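Local structure of adhesin LabA (Helicobacter pylori, 6GMM) at residues K143-S148 against W347-A352; L72-S77 against C326-N331. The protein acts as a LacdiNAc-specific adhesin, probably attaching Helicobacter pylori to glycans of the gastric mucosa. All coordinates share one frame; numbering follows the deposited sequence.

Contact 1 of 2, residues K143-S148 against W347-A352; sequences KAFGSS and WGAGCA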
loop_
_atom_site.group_PDB
_atom_site.type_symbol
_atom_site.label_atom_id
_atom_site.label_comp_id
_atom_site.label_asym_id
_atom_site.label_seq_id
_atom_site.Cartn_x
_atom_site.Cartn_y
_atom_site.Cartn_z
ATOM N N LYS A 143 15.174 3.805 -16.986
ATOM C CA LYS A 143 16.588 3.690 -16.556
ATOM C C LYS A 143 16.706 3.167 -15.132
ATOM O O LYS A 143 17.654 2.443 -14.827
ATOM C CB LYS A 143 17.386 5.000 -16.735
ATOM C CG LYS A 143 17.394 5.563 -18.169
ATOM C CD LYS A 143 18.270 4.788 -19.164
ATOM C CE LYS A 143 18.196 5.339 -20.577
ATOM N NZ LYS A 143 16.863 5.130 -21.219
ATOM N N ALA A 144 15.741 3.497 -14.259
ATOM C CA ALA A 144 15.795 3.008 -12.876
ATOM C C ALA A 144 15.632 1.497 -12.782
ATOM O O ALA A 144 16.219 0.878 -11.882
ATOM C CB ALA A 144 14.744 3.685 -12.045
ATOM N N PHE A 145 14.827 0.901 -13.681
ATOM C CA PHE A 145 14.607 -0.550 -13.697
ATOM C C PHE A 145 15.825 -1.254 -14.275
ATOM O O PHE A 145 16.076 -2.392 -13.927
ATOM C CB PHE A 145 13.372 -0.906 -14.550
ATOM C CG PHE A 145 12.069 -0.976 -13.794
ATOM C CD1 PHE A 145 11.355 0.181 -13.495
ATOM C CD2 PHE A 145 11.509 -2.202 -13.452
ATOM C CE1 PHE A 145 10.114 0.110 -12.857
ATOM C CE2 PHE A 145 10.255 -2.267 -12.852
ATOM C CZ PHE A 145 9.583 -1.111 -12.526
ATOM N N GLY A 146 16.536 -0.591 -15.187
ATOM C CA GLY A 146 17.726 -1.145 -15.835
ATOM C C GLY A 146 17.431 -2.235 -16.850
ATOM O O GLY A 146 16.262 -2.576 -17.089
ATOM N N SER A 147 18.491 -2.796 -17.455
ATOM C CA SER A 147 18.337 -3.828 -18.487
ATOM C C SER A 147 17.671 -5.101 -17.956
ATOM O O SER A 147 16.848 -5.686 -18.652
ATOM C CB SER A 147 19.666 -4.118 -19.189
ATOM O OG SER A 147 20.238 -5.377 -18.868
ATOM N N SER A 148 17.986 -5.477 -16.715
ATOM C CA SER A 148 17.467 -6.659 -16.023
ATOM C C SER A 148 16.030 -6.480 -15.491
ATOM O O SER A 148 15.353 -7.468 -15.148
ATOM C CB SER A 148 18.390 -7.002 -14.859
ATOM O OG SER A 148 18.412 -5.936 -13.921
ATOM N N TRP A 347 14.523 -1.798 -21.320
ATOM C CA TRP A 347 13.153 -2.225 -21.630
ATOM C C TRP A 347 12.568 -3.061 -20.497
ATOM O O TRP A 347 11.685 -3.890 -20.722
ATOM C CB TRP A 347 13.094 -3.049 -22.932
ATOM C CG TRP A 347 13.623 -2.386 -24.150
ATOM C CD1 TRP A 347 13.292 -1.154 -24.629
ATOM C CD2 TRP A 347 14.485 -2.978 -25.122
ATOM N NE1 TRP A 347 13.920 -0.931 -25.834
ATOM C CE2 TRP A 347 14.668 -2.031 -26.156
ATOM C CE3 TRP A 347 15.112 -4.228 -25.230
ATOM C CZ2 TRP A 347 15.462 -2.289 -27.275
ATOM C CZ3 TRP A 347 15.904 -4.480 -26.338
ATOM C CH2 TRP A 347 16.076 -3.515 -27.341
ATOM N N GLY A 348 13.080 -2.836 -19.302
ATOM C CA GLY A 348 12.698 -3.543 -18.087
ATOM C C GLY A 348 11.336 -3.214 -17.518
ATOM O O GLY A 348 10.773 -4.048 -16.821
ATOM N N ALA A 349 10.793 -2.024 -17.797
ATOM C CA ALA A 349 9.517 -1.595 -17.214
ATOM C C ALA A 349 8.334 -1.544 -18.163
ATOM O O ALA A 349 8.510 -1.370 -19.364
ATOM C CB ALA A 349 9.690 -0.229 -16.562
ATOM N N GLY A 350 7.131 -1.621 -17.602
ATOM C CA GLY A 350 5.908 -1.458 -18.375
ATOM C C GLY A 350 4.977 -2.629 -18.579
ATOM O O GLY A 350 4.989 -3.613 -17.825
ATOM N N CYS A 351 4.148 -2.494 -19.634
ATOM C CA CYS A 351 3.052 -3.378 -20.042
ATOM C C CYS A 351 3.452 -4.841 -20.222
ATOM O O CYS A 351 2.589 -5.711 -20.093
ATOM C CB CYS A 351 2.367 -2.824 -21.285
ATOM S SG CYS A 351 3.521 -2.195 -22.532
ATOM N N ALA A 352 4.747 -5.126 -20.454
ATOM C CA ALA A 352 5.248 -6.498 -20.602
ATOM C C ALA A 352 5.243 -7.253 -19.263
ATOM O O ALA A 352 5.181 -8.492 -19.242
ATOM C CB ALA A 352 6.665 -6.459 -21.131
#
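The methyl of Ala349 sits over one face of the Phe145 ring, a CH-pi contact in which CB of Ala349 lies 3.7 Å from the ring centroid and 17° off the ring normal. Followed outward, Phe145 starts with a CB turned toward the loop 347-352 and passing the backbone of Gly348. The torsion chi1 of -91° lies away from the usual staggered values and turns the ring so that one face meets the Ala349 methyl. At the ring, CG meets CB of Ala349 at 3.7 Å, and CD1 meets the same methyl at 3.5 Å. CE1 continues this seam, again 3.7 Å from Ala349 CB, so the methyl rides nearer the CD1 rim than the centre. On the other flank, CD2 approaches the carbonyl oxygen of Gly348 obliquely at 3.9 Å. CZ, the ring tip, is still 4.1 Å from Ala349 CB. The Gly348 oxygen has its polar partner in Arg335, whose NE donates to it, and the backbone N of Ala349 is bonded to Gln142 OE1; both bonds tie down the loop backbone that faces the ring. Close by, the chain leaves its helix at Gly146, where phi turns positive (73°), and a weak bond runs from Gly146 N back to Lys143 O. The turned-out carbonyl O of Gly146 lies 3.8 Å from CA of Gly348, which carries no side chain to stand between them. Every touching residue is buried. The arrangement thus joins the C-terminal end of helix 128-145 to the loop leading into helix 354-366. Leu66 and Asn67 of helix 57-76 also touch the Phe145 ring, Asn67 reaches Ala349 as well, and Ala144 packs on Leu162 of strand 161-165.

Contact 2 of 2, residues L72-S77 against C326-N331; sequences LWQVMS and CHEVQN
Gln74 and Glu328 lie across each other at about a right angle, joining the last turns of helix 57-76 to the first turn of the short helix 327-330, whose N-cap position is held by Cys326. The closest approach is aliphatic on one side: CG of Glu328 stands 3.9 Å from the amide carbon CD of Gln74. Beyond it the amide and carboxylate are stacked, with planes only 12° apart. The Glu328 chain gets there by bending through rotation about CB-CG (chi2 -79°), whereas Gln74 runs extended from its CG. Beside this pair, CG2 of Val75 touches CB of Cys326 at 4.1 Å, an apolar contact. A water spans the polar ends, 2.9 Å from Glu328 OE1, to which it probably donates, and in a weak bond to NE2 of Gln74. The next shell sets these groups in place. Gln74 NE2 is bonded to Tyr138 OH, Glu328 OE2 to Ser103 N and Glu328 OE1 to His333 ND1. These partners help satisfy the buried polar ends, and the water adds a weak further acceptor for NE2. Val75 is also packed against Phe318 and Leu323 of helix 316-323. Further out, just after the short helix, Asn331 ND2 donates to His327 O at 3.1 Å, and the backbone N of Asn331 reaches the same oxygen at 3.0 Å from the opposite face of the carbonyl plane.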
loop_
_atom_site.group_PDB
_atom_site.type_symbol
_atom_site.label_atom_id
_atom_site.label_comp_id
_atom_site.label_asym_id
_atom_site.label_seq_id
_atom_site.Cartn_x
_atom_site.Cartn_y
_atom_site.Cartn_z
ATOM N N LEU A 72 0.581 2.171 -19.193
ATOM C CA LEU A 72 -0.519 2.932 -19.812
ATOM C C LEU A 72 0.074 3.756 -20.958
ATOM O O LEU A 72 -0.389 3.639 -22.085
ATOM C CB LEU A 72 -1.312 3.824 -18.832
ATOM C CG LEU A 72 -2.577 4.548 -19.402
ATOM C CD1 LEU A 72 -3.724 3.577 -19.634
ATOM C CD2 LEU A 72 -3.067 5.659 -18.462
ATOM N N TRP A 73 1.166 4.496 -20.669
ATOM C CA TRP A 73 1.868 5.322 -21.624
ATOM C C TRP A 73 2.332 4.498 -22.804
ATOM O O TRP A 73 2.071 4.904 -23.929
ATOM C CB TRP A 73 3.043 6.033 -20.953
ATOM C CG TRP A 73 3.871 6.875 -21.887
ATOM C CD1 TRP A 73 5.186 6.699 -22.196
ATOM C CD2 TRP A 73 3.426 8.004 -22.659
ATOM N NE1 TRP A 73 5.607 7.683 -23.060
ATOM C CE2 TRP A 73 4.549 8.497 -23.360
ATOM C CE3 TRP A 73 2.210 8.710 -22.746
ATOM C CZ2 TRP A 73 4.473 9.613 -24.206
ATOM C CZ3 TRP A 73 2.142 9.820 -23.572
ATOM C CH2 TRP A 73 3.256 10.244 -24.314
ATOM N N GLN A 74 2.954 3.329 -22.572
ATOM C CA GLN A 74 3.391 2.474 -23.679
ATOM C C GLN A 74 2.245 1.959 -24.533
ATOM O O GLN A 74 2.405 1.847 -25.741
ATOM C CB GLN A 74 4.203 1.271 -23.203
ATOM C CG GLN A 74 5.619 1.617 -22.774
ATOM C CD GLN A 74 6.253 0.529 -21.935
ATOM O OE1 GLN A 74 5.621 -0.442 -21.526
ATOM N NE2 GLN A 74 7.538 0.644 -21.682
ATOM N N VAL A 75 1.131 1.595 -23.930
ATOM C CA VAL A 75 0.037 1.002 -24.688
ATOM C C VAL A 75 -0.830 2.038 -25.447
ATOM O O VAL A 75 -1.490 1.640 -26.415
ATOM C CB VAL A 75 -0.817 0.031 -23.818
ATOM C CG1 VAL A 75 -1.941 0.757 -23.087
ATOM C CG2 VAL A 75 -1.355 -1.122 -24.661
ATOM N N MET A 76 -0.842 3.344 -25.053
ATOM C CA MET A 76 -1.719 4.224 -25.844
ATOM C C MET A 76 -1.049 5.515 -26.460
ATOM O O MET A 76 -1.731 6.233 -27.189
ATOM C CB MET A 76 -2.998 4.584 -25.070
ATOM C CG MET A 76 -2.764 5.036 -23.656
ATOM S SD MET A 76 -2.049 6.687 -23.603
ATOM C CE MET A 76 -3.559 7.698 -23.917
ATOM N N SER A 77 0.245 5.787 -26.194
ATOM C CA SER A 77 0.962 6.964 -26.710
ATOM C C SER A 77 0.951 7.035 -28.254
ATOM O O SER A 77 0.789 8.122 -28.840
ATOM C CB SER A 77 2.390 6.991 -26.185
ATOM O OG SER A 77 3.107 5.833 -26.595
ATOM N N CYS A 326 1.095 -5.640 -25.874
ATOM C CA CYS A 326 1.497 -4.293 -26.319
ATOM C C CYS A 326 2.550 -4.325 -27.419
ATOM O O CYS A 326 3.157 -5.364 -27.678
ATOM C CB CYS A 326 1.997 -3.483 -25.131
ATOM S SG CYS A 326 3.512 -4.157 -24.391
ATOM N N HIS A 327 2.811 -3.165 -28.023
ATOM C CA HIS A 327 3.782 -3.026 -29.103
ATOM C C HIS A 327 5.237 -3.305 -28.656
ATOM O O HIS A 327 6.012 -3.793 -29.476
ATOM C CB HIS A 327 3.631 -1.659 -29.816
ATOM C CG HIS A 327 2.266 -1.421 -30.413
ATOM N ND1 HIS A 327 1.598 -2.416 -31.133
ATOM C CD2 HIS A 327 1.505 -0.299 -30.413
ATOM C CE1 HIS A 327 0.455 -1.869 -31.533
ATOM N NE2 HIS A 327 0.356 -0.595 -31.132
ATOM N N GLU A 328 5.585 -3.054 -27.366
ATOM C CA GLU A 328 6.916 -3.320 -26.803
ATOM C C GLU A 328 7.259 -4.816 -26.869
ATOM O O GLU A 328 8.351 -5.155 -27.313
ATOM C CB GLU A 328 7.020 -2.816 -25.354
ATOM C CG GLU A 328 7.125 -1.304 -25.266
ATOM C CD GLU A 328 8.495 -0.731 -25.559
ATOM O OE1 GLU A 328 9.485 -1.192 -24.948
ATOM O OE2 GLU A 328 8.577 0.205 -26.383
ATOM N N VAL A 329 6.327 -5.706 -26.451
ATOM C CA VAL A 329 6.523 -7.163 -26.535
ATOM C C VAL A 329 6.475 -7.621 -27.993
ATOM O O VAL A 329 7.281 -8.470 -28.389
ATOM C CB VAL A 329 5.605 -8.030 -25.619
ATOM C CG1 VAL A 329 6.051 -7.959 -24.176
ATOM C CG2 VAL A 329 4.134 -7.651 -25.734
ATOM N N GLN A 330 5.556 -7.019 -28.798
ATOM C CA GLN A 330 5.349 -7.309 -30.226
ATOM C C GLN A 330 6.651 -7.135 -31.009
ATOM O O GLN A 330 6.934 -7.906 -31.930
ATOM C CB GLN A 330 4.223 -6.410 -30.768
ATOM C CG GLN A 330 3.812 -6.660 -32.212
ATOM C CD GLN A 330 2.885 -5.595 -32.749
ATOM O OE1 GLN A 330 3.318 -4.543 -33.244
ATOM N NE2 GLN A 330 1.588 -5.861 -32.705
ATOM N N ASN A 331 7.456 -6.141 -30.611
ATOM C CA ASN A 331 8.747 -5.843 -31.211
ATOM C C ASN A 331 9.954 -6.498 -30.500
ATOM O O ASN A 331 11.098 -6.285 -30.916
ATOM C CB ASN A 331 8.917 -4.343 -31.350
ATOM C CG ASN A 331 8.150 -3.836 -32.539
ATOM O OD1 ASN A 331 8.493 -4.136 -33.686
ATOM N ND2 ASN A 331 7.043 -3.140 -32.294
HETATM O O HOH W 1 9.539 -1.287 -22.079
#

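Contacts 1 and 2 lie about 13 Å apart between centres, on the same side of the chain's centre, and their segments alternate along the sequence. Gln74 of contact 2 ties them together: its OE1 is 3.2 Å from Cys351 N and its NE2 is 3.2 Å from Ala349 O, both probable hydrogen bonds, so one side-chain amide grips the 347-352 backbone on either side of Gly350. The disulfide between Cys326 and Cys351 joins the second segments of the two contacts; it is modelled with its SG atoms 2.7 Å apart, longer than usual. Helices 128-145 and 57-76 thus converge on Ala349 of loop 347-352. Neither contact holds a bound sugar.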